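Local coordinates for protein SusD homolog (Bacteroides thetaiotaomicron, PDB 3EHM) that probably binds mucin O-glycans at the surface of a gut bacterium, as a SusD-like, TPR-type helical lipoprotein, at residues S159-V162 with V163-M167; I218-T221 with L222-Y226; P338-W341 with F342-S345; G371-I374 with S375-Q379. One frame throughout, in Å; residues are numbered along the deposited sequence.

Contact 1. Residues S159-V162 with V163-M167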
# COMPACT_ATOMS: atom_id res chain seq x y z
N SER A 159 6.12 14.24 15.05
CA SER A 159 4.70 14.28 14.69
C SER A 159 4.68 13.85 13.23
O SER A 159 5.68 14.00 12.53
CB SER A 159 4.15 15.71 14.81
OG SER A 159 4.71 16.55 13.82
N GLN A 160 3.57 13.31 12.76
CA GLN A 160 3.50 12.87 11.37
C GLN A 160 3.80 14.01 10.39
O GLN A 160 4.41 13.78 9.34
CB GLN A 160 2.13 12.26 11.08
CG GLN A 160 1.96 11.79 9.65
CD GLN A 160 0.80 10.83 9.49
OE1 GLN A 160 -0.31 11.10 9.95
NE2 GLN A 160 1.05 9.70 8.83
N GLU A 161 3.36 15.22 10.72
CA GLU A 161 3.62 16.35 9.84
C GLU A 161 5.13 16.59 9.72
O GLU A 161 5.63 16.89 8.64
CB GLU A 161 2.95 17.63 10.37
CG GLU A 161 3.51 18.90 9.73
CD GLU A 161 2.71 20.15 10.07
OE1 GLU A 161 2.08 20.19 11.15
OE2 GLU A 161 2.73 21.10 9.26
N VAL A 162 5.85 16.44 10.83
CA VAL A 162 7.29 16.64 10.81
C VAL A 162 7.98 15.52 10.03
O VAL A 162 8.98 15.76 9.35
CB VAL A 162 7.85 16.72 12.25
CG1 VAL A 162 9.38 16.72 12.22
CG2 VAL A 162 7.35 18.01 12.91
N VAL A 163 7.45 14.31 10.13
CA VAL A 163 8.02 13.17 9.41
C VAL A 163 7.93 13.47 7.92
O VAL A 163 8.90 13.28 7.18
CB VAL A 163 7.25 11.87 9.71
CG1 VAL A 163 7.78 10.73 8.84
CG2 VAL A 163 7.38 11.51 11.19
N TYR A 164 6.76 13.93 7.47
CA TYR A 164 6.58 14.24 6.07
C TYR A 164 7.48 15.38 5.60
O TYR A 164 8.14 15.26 4.57
CB TYR A 164 5.11 14.58 5.78
CG TYR A 164 4.31 13.37 5.34
CD1 TYR A 164 4.03 12.33 6.22
CD2 TYR A 164 3.87 13.26 4.02
CE1 TYR A 164 3.34 11.19 5.80
CE2 TYR A 164 3.17 12.13 3.59
CZ TYR A 164 2.91 11.10 4.47
OH TYR A 164 2.23 10.00 4.03
N ARG A 165 7.52 16.47 6.35
CA ARG A 165 8.37 17.61 5.97
C ARG A 165 9.83 17.18 5.89
O ARG A 165 10.55 17.58 4.97
CB ARG A 165 8.24 18.74 6.99
CG ARG A 165 6.93 19.50 6.92
CD ARG A 165 6.86 20.61 7.97
NE ARG A 165 5.62 21.38 7.84
CZ ARG A 165 5.37 22.22 6.84
NH1 ARG A 165 6.27 22.42 5.89
NH2 ARG A 165 4.21 22.87 6.80
N SER A 166 10.26 16.37 6.85
CA SER A 166 11.64 15.90 6.92
C SER A 166 11.99 14.91 5.82
O SER A 166 13.10 14.94 5.27
CB SER A 166 11.91 15.28 8.29
OG SER A 166 11.62 16.21 9.33
N MSE A 167 11.06 14.02 5.49
CA MSE A 167 11.31 13.03 4.45
C MSE A 167 11.45 13.67 3.07
O MSE A 167 12.26 13.24 2.26
CB MSE A 167 10.20 11.98 4.42
CG MSE A 167 10.57 10.76 3.59
SE MSE A 167 9.20 9.41 3.60
CE MSE A 167 9.09 9.08 5.50
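E161 OE2 sits at the edge of the R165 guanidinium, nearly in the guanidinium plane, 3.2 Å from NE in a salt bridge, with a weaker second bond from NH2; the bond leaves the carboxylate plane on the anti side. The two planes are turned 32° apart. Both chains run side by side one helical turn apart, and R165 NH2 continues to a stronger partner, D219. The other flat pair is Q160 and Y164, with amide and ring planes 79° apart. Here a methylene, Q160 CG, lies 4.0 Å from the aromatic carbon Y164 CD1, while the backbone O of Q160 lies near the ring edge, close to its plane; the ring of W521 also meets that of Y164. S166 hooks back on the chain, its OG 2.7 Å from V162 O; chi1 of -56° sets OG beside its own backbone N, and the two donors of S166 grip that carbonyl from opposite faces. At the start, S159 OG caps the helix by accepting from V162 N at 3.2 Å. This first turn of helix 160-178 lies against helices 116-140 and 197-215. The hydroxyl of Y164 bonds to D138 on the former and R214 on the latter, and Q160 reaches the loop at W520.

Contact 2. Residues I218-T221 with L222-Y226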
# COMPACT_ATOMS: atom_id res chain seq x y z
N ILE A 218 -4.06 18.89 3.06
CA ILE A 218 -3.78 19.42 4.39
C ILE A 218 -2.79 20.58 4.36
O ILE A 218 -2.91 21.53 5.13
CB ILE A 218 -3.22 18.31 5.32
CG1 ILE A 218 -4.30 17.27 5.60
CG2 ILE A 218 -2.72 18.92 6.64
CD1 ILE A 218 -5.48 17.80 6.42
N ASP A 219 -1.81 20.50 3.46
CA ASP A 219 -0.80 21.55 3.35
C ASP A 219 -0.39 21.75 1.89
O ASP A 219 0.64 21.24 1.44
CB ASP A 219 0.43 21.17 4.17
CG ASP A 219 1.31 22.37 4.49
OD1 ASP A 219 1.54 23.20 3.59
OD2 ASP A 219 1.77 22.48 5.65
N GLU A 220 -1.19 22.51 1.16
CA GLU A 220 -0.91 22.78 -0.25
C GLU A 220 0.44 23.45 -0.47
O GLU A 220 1.12 23.20 -1.47
CB GLU A 220 -2.03 23.64 -0.84
CG GLU A 220 -1.79 24.05 -2.28
CD GLU A 220 -2.97 24.77 -2.88
OE1 GLU A 220 -3.58 25.62 -2.19
OE2 GLU A 220 -3.29 24.50 -4.06
N THR A 221 0.84 24.31 0.47
CA THR A 221 2.12 25.01 0.36
C THR A 221 3.28 24.01 0.32
O THR A 221 4.16 24.10 -0.53
CB THR A 221 2.32 25.98 1.54
OG1 THR A 221 1.27 26.96 1.55
CG2 THR A 221 3.66 26.69 1.43
N LEU A 222 3.27 23.05 1.24
CA LEU A 222 4.32 22.03 1.29
C LEU A 222 4.29 21.21 0.00
O LEU A 222 5.34 20.87 -0.54
CB LEU A 222 4.12 21.10 2.49
CG LEU A 222 5.04 19.88 2.54
CD1 LEU A 222 6.49 20.32 2.65
CD2 LEU A 222 4.65 19.01 3.72
N ALA A 223 3.09 20.90 -0.48
CA ALA A 223 2.94 20.13 -1.70
C ALA A 223 3.62 20.86 -2.85
O ALA A 223 4.39 20.27 -3.61
CB ALA A 223 1.46 19.92 -2.02
N LYS A 224 3.34 22.15 -2.96
CA LYS A 224 3.93 22.97 -4.02
C LYS A 224 5.43 23.17 -3.83
O LYS A 224 6.14 23.44 -4.79
CB LYS A 224 3.23 24.34 -4.05
CG LYS A 224 1.77 24.29 -4.46
CD LYS A 224 1.13 25.67 -4.34
CE LYS A 224 -0.29 25.69 -4.88
NZ LYS A 224 -0.98 26.98 -4.59
N GLU A 225 5.91 23.05 -2.60
CA GLU A 225 7.33 23.23 -2.33
C GLU A 225 8.18 22.12 -2.95
O GLU A 225 9.37 22.31 -3.17
CB GLU A 225 7.60 23.28 -0.82
CG GLU A 225 8.97 23.85 -0.44
CD GLU A 225 9.30 23.71 1.04
OE1 GLU A 225 8.36 23.72 1.87
OE2 GLU A 225 10.50 23.60 1.38
N TYR A 226 7.56 20.97 -3.24
CA TYR A 226 8.32 19.85 -3.80
C TYR A 226 7.79 19.16 -5.06
O TYR A 226 8.56 18.51 -5.77
CB TYR A 226 8.51 18.76 -2.74
CG TYR A 226 9.39 19.16 -1.58
CD1 TYR A 226 8.88 19.89 -0.50
CD2 TYR A 226 10.74 18.80 -1.54
CE1 TYR A 226 9.69 20.24 0.58
CE2 TYR A 226 11.55 19.14 -0.48
CZ TYR A 226 11.03 19.86 0.58
OH TYR A 226 11.83 20.19 1.65
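D219 caps helix 220-231 at its N terminus, OD1 accepting from L222 N at 2.9 Å with an N-H...O angle of 162°. With CG anti to the backbone N (chi1 -160°), the carboxylate folds over the first turn, and the amide N-H meets OD1 from above the carboxylate plane. The same oxygen lies 3.5 Å from L222 CB, where the two side chains cross at about a right angle. This is the close-packed side. L222 is buried against V215 of helix 197-215 and L168 of helix 160-178, and A223 also packs on V215. The backbone joins in as A223 N bonds to D219 O at 3.1 Å, beginning the regular helical pattern.

The solvent side is looser, carried by the exposed E220 and K224. Their extended chains cross obliquely, and E220 OE2 comes 3.4 Å from K224 NZ in a salt bridge. K224 CE is slightly nearer, 3.3 Å from E220 OE2, so the lysine meets the acid through its last methylene as well as its ammonium.

Were D219 replaced by an alanine, L222 N would probably lose its cap and the guanidinium of R165 the carboxylate paired with it through OD2. One carboxylate thus does two jobs: OD1 holds a helix start and OD2 a cation from another helix. Its negative charge at the amino end of the helix is likely to be favoured by the helix dipole.

Contact 3. Residues P338-W341 with F342-S345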
# COMPACT_ATOMS: atom_id res chain seq x y z
N PRO A 338 6.85 -11.16 -8.23
CA PRO A 338 7.45 -10.04 -7.51
C PRO A 338 6.48 -9.34 -6.57
O PRO A 338 5.29 -9.65 -6.53
CB PRO A 338 7.90 -9.13 -8.63
CG PRO A 338 6.77 -9.26 -9.61
CD PRO A 338 6.47 -10.76 -9.60
N LEU A 339 7.02 -8.40 -5.81
CA LEU A 339 6.23 -7.55 -4.92
C LEU A 339 6.60 -6.18 -5.46
O LEU A 339 7.76 -5.93 -5.78
CB LEU A 339 6.67 -7.70 -3.46
CG LEU A 339 6.22 -9.01 -2.79
CD1 LEU A 339 6.54 -8.96 -1.31
CD2 LEU A 339 4.72 -9.19 -2.99
N TYR A 340 5.62 -5.30 -5.59
CA TYR A 340 5.86 -3.98 -6.16
C TYR A 340 5.94 -2.83 -5.17
O TYR A 340 5.09 -2.68 -4.30
CB TYR A 340 4.76 -3.68 -7.18
CG TYR A 340 4.62 -4.73 -8.25
CD1 TYR A 340 5.43 -4.71 -9.39
CD2 TYR A 340 3.68 -5.75 -8.13
CE1 TYR A 340 5.29 -5.67 -10.38
CE2 TYR A 340 3.53 -6.72 -9.12
CZ TYR A 340 4.34 -6.67 -10.24
OH TYR A 340 4.19 -7.61 -11.23
N TRP A 341 6.98 -2.01 -5.32
CA TRP A 341 7.21 -0.84 -4.48
C TRP A 341 6.58 0.39 -5.13
O TRP A 341 5.91 1.19 -4.47
CB TRP A 341 8.71 -0.57 -4.32
CG TRP A 341 9.47 -1.53 -3.46
CD1 TRP A 341 9.01 -2.69 -2.90
CD2 TRP A 341 10.85 -1.42 -3.10
NE1 TRP A 341 10.03 -3.31 -2.21
CE2 TRP A 341 11.17 -2.56 -2.32
CE3 TRP A 341 11.85 -0.48 -3.36
CZ2 TRP A 341 12.44 -2.77 -1.80
CZ3 TRP A 341 13.12 -0.69 -2.84
CH2 TRP A 341 13.41 -1.83 -2.07
N PHE A 342 6.81 0.54 -6.43
CA PHE A 342 6.27 1.69 -7.16
C PHE A 342 6.21 1.37 -8.65
O PHE A 342 7.20 0.94 -9.24
CB PHE A 342 7.15 2.92 -6.92
CG PHE A 342 6.43 4.23 -7.10
CD1 PHE A 342 5.93 4.60 -8.34
CD2 PHE A 342 6.23 5.08 -6.02
CE1 PHE A 342 5.24 5.81 -8.51
CE2 PHE A 342 5.55 6.29 -6.17
CZ PHE A 342 5.05 6.65 -7.42
N ARG A 343 5.05 1.60 -9.27
CA ARG A 343 4.89 1.31 -10.69
C ARG A 343 4.55 2.55 -11.49
O ARG A 343 4.02 3.53 -10.96
CB ARG A 343 3.80 0.26 -10.90
CG ARG A 343 3.92 -0.92 -9.95
CD ARG A 343 3.10 -2.11 -10.41
NE ARG A 343 3.68 -2.75 -11.59
CZ ARG A 343 3.20 -3.85 -12.15
NH1 ARG A 343 2.13 -4.45 -11.63
NH2 ARG A 343 3.79 -4.37 -13.21
N ALA A 344 4.84 2.50 -12.79
CA ALA A 344 4.59 3.62 -13.68
C ALA A 344 3.14 4.09 -13.67
O ALA A 344 2.87 5.29 -13.72
CB ALA A 344 5.02 3.26 -15.10
N SER A 345 2.20 3.16 -13.60
CA SER A 345 0.79 3.55 -13.61
C SER A 345 0.46 4.50 -12.47
O SER A 345 -0.32 5.44 -12.64
CB SER A 345 -0.12 2.31 -13.54
OG SER A 345 0.13 1.53 -12.39
O HOH W 1 2.16 -6.90 -13.33
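A water gripped by two side chains bridges Y340 and R343: it accepts from R343 NH1 at 3.0 Å, in the plane of the guanidinium, and forms a hydrogen bond of equal length with Y340 OH. The same two side chains are stacked. The guanidinium lies on one face of the tyrosine ring with the planes only 9° apart, CZ standing 3.7 Å from the ring centroid in a cation-pi interaction. The overlap is offset, since Y340 CE1 sits over the middle of the guanidinium, 3.3 Å from R343 CZ, whereas NH1 lies toward the rim of the ring. R343 CD adds a CH-pi contact on that face, 4.0 Å from the same centroid. A bend at chi3 of 72° turns the guanidinium back over the ring instead of letting the chain run on straight.

Between the stacked residues, W341 and F342 both face A246 on the neighbouring antiparallel strand, which defines a classic beta bulge. The bulge interrupts strand 339-342, and the chain turns a corner at W341. F342 packs against L203, S206 and R210 of helix 197-215, while W341 touches I192.

R343 occupies the N-cap position of helix 344-356, so the arginine stacked on Y340 also stands where that helix starts. Its NE is held by a salt bridge to E245, just before the partner strand 246-248, which together with the stack and the water is likely to fix the rotation of the guanidinium. K247 of that strand touches the tyrosine side chain.

Contact 4. Residues G371-I374 with S375-Q379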
# COMPACT_ATOMS: atom_id res chain seq x y z
N GLY A 371 -2.81 6.43 -17.33
CA GLY A 371 -2.53 5.60 -16.17
C GLY A 371 -3.21 4.25 -16.32
O GLY A 371 -2.63 3.21 -16.01
N ILE A 372 -4.45 4.26 -16.81
CA ILE A 372 -5.18 3.02 -17.01
C ILE A 372 -4.53 2.20 -18.12
O ILE A 372 -4.37 0.98 -18.01
CB ILE A 372 -6.66 3.29 -17.38
CG1 ILE A 372 -7.35 4.05 -16.24
CG2 ILE A 372 -7.38 1.97 -17.65
CD1 ILE A 372 -8.78 4.47 -16.54
N ASN A 373 -4.14 2.87 -19.20
CA ASN A 373 -3.49 2.22 -20.32
C ASN A 373 -2.21 1.52 -19.86
O ASN A 373 -1.95 0.36 -20.19
CB ASN A 373 -3.16 3.25 -21.40
CG ASN A 373 -2.56 2.64 -22.65
OD1 ASN A 373 -1.70 3.24 -23.29
ND2 ASN A 373 -3.02 1.45 -23.01
N ILE A 374 -1.40 2.24 -19.08
CA ILE A 374 -0.15 1.69 -18.57
C ILE A 374 -0.43 0.49 -17.65
O ILE A 374 0.31 -0.50 -17.67
CB ILE A 374 0.65 2.76 -17.79
CG1 ILE A 374 1.27 3.75 -18.78
CG2 ILE A 374 1.74 2.11 -16.94
CD1 ILE A 374 2.31 3.13 -19.71
N SER A 375 -1.49 0.58 -16.86
CA SER A 375 -1.82 -0.51 -15.96
C SER A 375 -2.17 -1.77 -16.76
O SER A 375 -1.76 -2.87 -16.40
CB SER A 375 -2.99 -0.14 -15.05
OG SER A 375 -3.37 -1.25 -14.24
N PHE A 376 -2.94 -1.60 -17.83
CA PHE A 376 -3.32 -2.73 -18.67
C PHE A 376 -2.06 -3.37 -19.23
O PHE A 376 -1.95 -4.59 -19.33
CB PHE A 376 -4.23 -2.28 -19.81
CG PHE A 376 -5.69 -2.29 -19.46
CD1 PHE A 376 -6.15 -1.77 -18.26
CD2 PHE A 376 -6.62 -2.82 -20.35
CE1 PHE A 376 -7.50 -1.77 -17.94
CE2 PHE A 376 -7.98 -2.83 -20.04
CZ PHE A 376 -8.42 -2.31 -18.83
N GLN A 377 -1.10 -2.54 -19.62
CA GLN A 377 0.15 -3.04 -20.16
C GLN A 377 0.93 -3.77 -19.07
O GLN A 377 1.50 -4.83 -19.31
CB GLN A 377 0.98 -1.89 -20.73
CG GLN A 377 0.40 -1.29 -22.00
CD GLN A 377 1.24 -0.14 -22.53
OE1 GLN A 377 2.46 -0.28 -22.69
NE2 GLN A 377 0.61 0.98 -22.82
N GLU A 378 0.94 -3.20 -17.87
CA GLU A 378 1.64 -3.83 -16.75
C GLU A 378 1.08 -5.22 -16.49
O GLU A 378 1.83 -6.16 -16.20
CB GLU A 378 1.50 -2.97 -15.48
CG GLU A 378 2.08 -1.57 -15.62
CD GLU A 378 1.88 -0.70 -14.39
OE1 GLU A 378 0.86 -0.84 -13.68
OE2 GLU A 378 2.74 0.17 -14.14
N GLN A 379 -0.24 -5.36 -16.62
CA GLN A 379 -0.90 -6.64 -16.36
C GLN A 379 -1.03 -7.54 -17.59
O GLN A 379 -1.60 -8.63 -17.51
CB GLN A 379 -2.29 -6.37 -15.76
CG GLN A 379 -2.25 -5.43 -14.55
CD GLN A 379 -1.35 -5.94 -13.44
OE1 GLN A 379 -0.88 -5.17 -12.60
NE2 GLN A 379 -1.11 -7.24 -13.42
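E378 folds back along its own helix over I374, one turn earlier. Its CB lies 3.5 Å from I374 O, the carbonyl that also accepts the backbone N-H of E378. CG passes closer to this oxygen, at 2.9 Å, because chi1 of -61° places it beside the backbone N. CD then runs past the isoleucine branch, and at the tip OE2 is 3.6 Å from I374 CG2. The polar partners of the carboxylate lie outside this helix: OE1 bonds to S345 OG, and OE2 forms a long, weak ion pair with R343.

Other faces of the helix differ in character. I372 and F376 lie side by side, pointing the same way, with I372 CG2 3.8 Å from F376 CE1; the phenylalanine ring also meets Y387 of helix 384-388. Elsewhere on the helix N373 and Q377 join by a weak amide bond, Q377 NE2 to N373 OD1 at 3.3 Å, bent to 121° and with the amide planes 61° apart. S375 OG is held by R287.

Shortening E378 to an alanine would probably leave S345 OG without this acceptor and remove the carboxylate that lies against I374 CG2. The last two turns of helix 364-378 therefore combine an apolar flank, a weakly linked amide pair and an acid directed at the start of helix 344-356, where its negative charge is likely to suit the positive end of the helix dipole.

How the contacts relate
Each contact is local, joining consecutive segments without an intervening loop, and the four follow one another in series, so none nests within or crosses another. Contact 1 opens helix 160-178; after helix 197-215, contact 2 opens helix 220-231. These two starts touch, their centres 12 Å apart, through the salt bridge from R165 NH2 to D219 OD2 at 2.7 Å. Much later in the chain, contact 3 carries a bulged strand into helix 344-356, and contact 4 ends the next helix, 364-378. They too meet, with S345 OG 2.8 Å from E378 OE1. The two pairs stay separate: contacts 1 and 3 have nearest atoms about 11 Å apart.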